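PDB 6DXO: RNA polymerase ECF-subfamily sigma factor, which serves as an ECF sigma factor directing RNA polymerase to specific promoters, probably takes part in aerial mycelium formation and is bound here to an anti-sigma factor. Local coordinates for residues Y27-Y32 with W68-A73; T39-T44 with A95-N100. All blocks are in the same frame, centred on the assembly; numbering follows the deposited sequence.

Interaction 1: Y27-Y32 with W68-A73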
# COMPACT_ATOMS: atom_id res chain seq x y z
N TYR A 27 -3.42 2.11 4.85
CA TYR A 27 -3.36 0.95 5.76
C TYR A 27 -3.62 1.38 7.20
O TYR A 27 -4.39 0.73 7.92
CB TYR A 27 -2.00 0.30 5.61
CG TYR A 27 -1.73 -0.84 6.56
CD1 TYR A 27 -2.32 -2.08 6.37
CD2 TYR A 27 -0.84 -0.68 7.60
CE1 TYR A 27 -2.01 -3.17 7.25
CE2 TYR A 27 -0.52 -1.73 8.46
CZ TYR A 27 -1.12 -2.96 8.29
OH TYR A 27 -0.80 -3.98 9.15
N ARG A 28 -2.98 2.46 7.61
CA ARG A 28 -3.14 2.95 8.98
C ARG A 28 -4.54 3.45 9.27
O ARG A 28 -5.05 3.24 10.36
CB ARG A 28 -2.10 4.02 9.32
CG ARG A 28 -0.68 3.45 9.39
CD ARG A 28 0.26 4.45 10.01
NE ARG A 28 0.73 5.43 9.05
CZ ARG A 28 1.89 5.33 8.40
NH1 ARG A 28 2.68 4.28 8.61
NH2 ARG A 28 2.26 6.26 7.53
N TYR A 29 -5.19 4.07 8.29
CA TYR A 29 -6.58 4.46 8.49
C TYR A 29 -7.46 3.22 8.73
O TYR A 29 -8.31 3.19 9.65
CB TYR A 29 -7.08 5.27 7.29
CG TYR A 29 -8.59 5.48 7.34
CD1 TYR A 29 -9.15 6.46 8.16
CD2 TYR A 29 -9.44 4.66 6.60
CE1 TYR A 29 -10.54 6.65 8.21
CE2 TYR A 29 -10.83 4.84 6.66
CZ TYR A 29 -11.36 5.83 7.47
OH TYR A 29 -12.74 5.98 7.54
N ILE A 30 -7.24 2.19 7.93
CA ILE A 30 -8.02 0.96 7.98
C ILE A 30 -7.71 0.12 9.23
O ILE A 30 -8.61 -0.45 9.84
CB ILE A 30 -7.81 0.12 6.69
CG1 ILE A 30 -8.34 0.86 5.45
CG2 ILE A 30 -8.47 -1.24 6.78
CD1 ILE A 30 -8.14 0.09 4.14
N TYR A 31 -6.43 0.09 9.60
CA TYR A 31 -5.89 -0.83 10.61
C TYR A 31 -6.71 -0.84 11.90
O TYR A 31 -6.97 -1.90 12.49
CB TYR A 31 -4.46 -0.39 10.96
CG TYR A 31 -3.68 -1.36 11.82
CD1 TYR A 31 -3.00 -2.42 11.24
CD2 TYR A 31 -3.58 -1.19 13.20
CE1 TYR A 31 -2.26 -3.31 12.01
CE2 TYR A 31 -2.84 -2.10 13.98
CZ TYR A 31 -2.18 -3.14 13.38
OH TYR A 31 -1.44 -4.04 14.14
N TYR A 32 -7.09 0.35 12.33
CA TYR A 32 -7.69 0.52 13.65
C TYR A 32 -9.20 0.34 13.59
O TYR A 32 -9.88 0.41 14.62
CB TYR A 32 -7.31 1.89 14.24
CG TYR A 32 -5.81 2.10 14.48
CD1 TYR A 32 -5.23 1.81 15.70
CD2 TYR A 32 -5.00 2.62 13.47
CE1 TYR A 32 -3.85 2.03 15.92
CE2 TYR A 32 -3.64 2.83 13.67
CZ TYR A 32 -3.08 2.54 14.89
OH TYR A 32 -1.72 2.76 15.07
N TRP A 68 -9.31 11.02 -1.61
CA TRP A 68 -10.17 10.10 -2.33
C TRP A 68 -9.93 8.67 -1.87
O TRP A 68 -10.87 7.91 -1.63
CB TRP A 68 -9.88 10.22 -3.84
CG TRP A 68 -10.82 9.49 -4.72
CD1 TRP A 68 -12.16 9.35 -4.56
CD2 TRP A 68 -10.49 8.82 -5.94
NE1 TRP A 68 -12.69 8.61 -5.59
CE2 TRP A 68 -11.69 8.28 -6.46
CE3 TRP A 68 -9.29 8.61 -6.63
CZ2 TRP A 68 -11.72 7.55 -7.65
CZ3 TRP A 68 -9.32 7.87 -7.81
CH2 TRP A 68 -10.53 7.36 -8.32
N LEU A 69 -8.66 8.31 -1.73
CA LEU A 69 -8.31 6.99 -1.23
C LEU A 69 -8.97 6.76 0.15
O LEU A 69 -9.56 5.74 0.40
CB LEU A 69 -6.80 6.85 -1.12
CG LEU A 69 -6.04 6.68 -2.44
CD1 LEU A 69 -4.53 6.71 -2.23
CD2 LEU A 69 -6.44 5.38 -3.16
N VAL A 70 -8.85 7.75 1.02
CA VAL A 70 -9.40 7.63 2.37
C VAL A 70 -10.91 7.44 2.35
O VAL A 70 -11.48 6.61 3.08
CB VAL A 70 -8.97 8.82 3.24
CG1 VAL A 70 -9.76 8.82 4.54
CG2 VAL A 70 -7.46 8.74 3.53
N THR A 71 -11.58 8.18 1.47
CA THR A 71 -13.02 8.06 1.37
C THR A 71 -13.44 6.73 0.78
O THR A 71 -14.44 6.16 1.19
CB THR A 71 -13.64 9.28 0.62
OG1 THR A 71 -13.07 9.39 -0.69
CG2 THR A 71 -13.34 10.56 1.36
N ILE A 72 -12.65 6.19 -0.16
CA ILE A 72 -12.89 4.85 -0.68
C ILE A 72 -12.73 3.77 0.39
O ILE A 72 -13.53 2.85 0.47
CB ILE A 72 -11.97 4.53 -1.88
CG1 ILE A 72 -12.42 5.32 -3.12
CG2 ILE A 72 -11.96 3.02 -2.18
CD1 ILE A 72 -11.37 5.37 -4.21
N ALA A 73 -11.67 3.88 1.20
CA ALA A 73 -11.41 2.90 2.23
C ALA A 73 -12.54 2.97 3.25
O ALA A 73 -13.01 1.95 3.73
CB ALA A 73 -10.05 3.13 2.91
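The methyl of A73 fits against both Y29 and I30, and the closer-packed side is that of I30. There the A73 CB sits 3.8 Å from I30 CD1 and the same distance from I30 CG1, so the outer branch of the isoleucine lies along the methyl instead of touching it end-on. The first torsion (chi1 -65°) sets CG1 beside the backbone N, and the extended chi2 carries CD1 on toward helix 65-79, although the side chain leaves its backbone neither toward that helix nor away from it. Both residues are buried, and A73 also touches T47 of helix 37-53. This is the packing of the region 2 helical domain of a sigma-70 family factor: the axes of 27-31 and 68-73 pass 10.1 Å apart and point the same way at 27°, with helix 37-53 packing against both helices. No hydrogen bond crosses between the segments. Towards the surface the atoms stand slightly farther apart, although the broad tyrosine ring still buries much of the area. Y29, its ring swung anti to the backbone N (chi1 170°), brings CD2 to within 4.0 Å of A73 CB and then reaches on to V70. Y29 CE2 comes to 4.0 Å from V70 O, while V70 CG1 stands almost squarely over the centre of the tyrosine ring, 4.3 Å from its centroid, in a CH-pi contact between two partly exposed residues.

Interaction 2: T39-T44 with A95-N100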
# COMPACT_ATOMS: atom_id res chain seq x y z
N THR A 39 -7.22 -8.58 7.23
CA THR A 39 -8.34 -7.80 6.71
C THR A 39 -7.89 -6.40 6.33
O THR A 39 -8.26 -5.88 5.27
CB THR A 39 -9.50 -7.74 7.72
OG1 THR A 39 -9.98 -9.07 7.95
CG2 THR A 39 -10.62 -6.88 7.19
N ALA A 40 -7.06 -5.79 7.18
CA ALA A 40 -6.56 -4.44 6.89
C ALA A 40 -5.72 -4.43 5.60
O ALA A 40 -5.82 -3.52 4.78
CB ALA A 40 -5.77 -3.89 8.07
N GLU A 41 -4.91 -5.47 5.42
CA GLU A 41 -4.09 -5.59 4.21
C GLU A 41 -4.98 -5.76 2.99
O GLU A 41 -4.77 -5.11 1.96
CB GLU A 41 -3.12 -6.77 4.31
CG GLU A 41 -2.04 -6.61 5.40
CD GLU A 41 -1.33 -7.92 5.74
OE1 GLU A 41 -1.73 -8.98 5.21
OE2 GLU A 41 -0.37 -7.88 6.54
N ASP A 42 -5.99 -6.63 3.09
CA ASP A 42 -6.89 -6.91 1.98
C ASP A 42 -7.70 -5.68 1.55
O ASP A 42 -7.83 -5.41 0.35
CB ASP A 42 -7.84 -8.06 2.30
CG ASP A 42 -7.15 -9.42 2.30
OD1 ASP A 42 -5.99 -9.50 1.84
OD2 ASP A 42 -7.78 -10.41 2.74
N LEU A 43 -8.23 -4.95 2.52
CA LEU A 43 -8.97 -3.74 2.20
C LEU A 43 -8.06 -2.62 1.68
O LEU A 43 -8.50 -1.71 0.98
CB LEU A 43 -9.82 -3.27 3.40
CG LEU A 43 -10.97 -4.19 3.84
CD1 LEU A 43 -11.72 -3.56 5.02
CD2 LEU A 43 -11.92 -4.48 2.70
N THR A 44 -6.77 -2.68 2.01
CA THR A 44 -5.84 -1.67 1.49
C THR A 44 -5.69 -1.93 0.00
O THR A 44 -5.79 -1.01 -0.82
CB THR A 44 -4.47 -1.75 2.22
OG1 THR A 44 -4.65 -1.42 3.60
CG2 THR A 44 -3.49 -0.75 1.61
N ALA A 95 -4.00 -15.70 -6.48
CA ALA A 95 -3.62 -17.04 -6.04
C ALA A 95 -2.48 -16.95 -5.03
O ALA A 95 -2.48 -17.64 -4.02
CB ALA A 95 -3.23 -17.90 -7.23
N VAL A 96 -1.50 -16.09 -5.30
CA VAL A 96 -0.37 -15.92 -4.39
C VAL A 96 -0.83 -15.42 -3.02
O VAL A 96 -0.32 -15.85 -1.99
CB VAL A 96 0.70 -14.94 -4.94
CG1 VAL A 96 1.79 -14.71 -3.91
CG2 VAL A 96 1.29 -15.46 -6.25
N ARG A 97 -1.79 -14.51 -3.02
CA ARG A 97 -2.29 -13.94 -1.77
C ARG A 97 -3.00 -14.98 -0.90
O ARG A 97 -3.21 -14.76 0.28
CB ARG A 97 -3.21 -12.75 -2.05
CG ARG A 97 -2.49 -11.43 -2.24
CD ARG A 97 -2.68 -10.52 -1.02
NE ARG A 97 -2.21 -11.14 0.22
CZ ARG A 97 -2.39 -10.61 1.43
NH1 ARG A 97 -3.03 -9.46 1.57
NH2 ARG A 97 -1.93 -11.24 2.51
N ARG A 98 -3.35 -16.12 -1.50
CA ARG A 98 -4.06 -17.18 -0.78
C ARG A 98 -3.14 -18.19 -0.08
O ARG A 98 -3.58 -18.93 0.80
CB ARG A 98 -5.02 -17.91 -1.72
CG ARG A 98 -6.18 -17.06 -2.22
CD ARG A 98 -7.17 -17.89 -3.01
NE ARG A 98 -6.56 -18.43 -4.23
CZ ARG A 98 -6.94 -18.10 -5.46
NH1 ARG A 98 -7.93 -17.24 -5.64
NH2 ARG A 98 -6.34 -18.64 -6.51
N LEU A 99 -1.86 -18.22 -0.47
CA LEU A 99 -0.90 -19.12 0.17
C LEU A 99 -0.75 -18.76 1.63
O LEU A 99 -0.96 -17.62 2.03
CB LEU A 99 0.47 -19.02 -0.52
CG LEU A 99 0.53 -19.30 -2.02
CD1 LEU A 99 1.90 -18.91 -2.58
CD2 LEU A 99 0.21 -20.76 -2.31
N ASN A 100 -0.36 -19.75 2.45
CA ASN A 100 -0.08 -19.49 3.85
C ASN A 100 1.12 -18.55 3.96
O ASN A 100 1.83 -18.34 2.98
CB ASN A 100 0.15 -20.80 4.61
CG ASN A 100 1.54 -21.37 4.39
OD1 ASN A 100 2.22 -21.03 3.42
ND2 ASN A 100 1.97 -22.25 5.28
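R97 reaches across from the end of helix 89-98 and sets its guanidinium against the two adjacent acids of helix 37-53, E41 and D42. The two carboxylates meet it in different ways. E41 OE1 faces the terminal edge of the guanidinium, near its plane and nearer NH2 than NH1, and lies 3.5 Å from R97 NH2 in a rather long salt bridge; the two flat groups are nevertheless turned 47° apart, and the glutamate and arginine side chains cross at about a right angle. D42 is nearer but less well aligned. Its OD1 comes to 3.0 Å from R97 NH1, yet it lies well out of the guanidinium plane, with the carboxylate turned 71° from that plane. No N-H points at this oxygen, so the attraction is one of charge and not a hydrogen bond. The E41 chain extends beyond CG and its CB lies 3.8 Å from R97 NH1, so NH1 also meets the base of the glutamate, across its chain. R97 gains its position by bending at chi2 and chi3, the latter 58°, and NE makes a weak hydrogen bond to Q104 of helix 101-112, which may help to fix the rotation of the group. The setting is uneven in its exposure: E41 is buried, whereas D42 is exposed. A second chain of the complex packs beside the bridge: its V62 and V65 touch E41 and R97, and its Q66 donates a hydrogen bond to E41 O. D42 probably opens the polymerase core-binding motif D42-S45, and the whole is an interdomain salt-bridge network joining region 2 to region 4, consistent with a sigma factor held inactive by its anti-sigma partner.

Interactions 1 and 2 are centred about 16 Å apart and are connected through helix 37-53, which carries segment 39-44 and packs on the helices of interaction 1. Segment 39-44 rests directly on segment 27-32: I30 CD1 lies 3.7 Å from L43 O, I30 CG2 lies 3.7 Å from A40 CA, and Y27 CA lies 3.5 Å from T44 OG1. I30 thus meets A73 in interaction 1 and packs on the helix that bears E41 and D42. The first contact is apolar packing within region 2; the second is a charged bridge to region 4 beside the probable core-binding motif. The second chain also reaches Y27, R28 and Y32 in segment 27-32, and E41 and R97 in interaction 2.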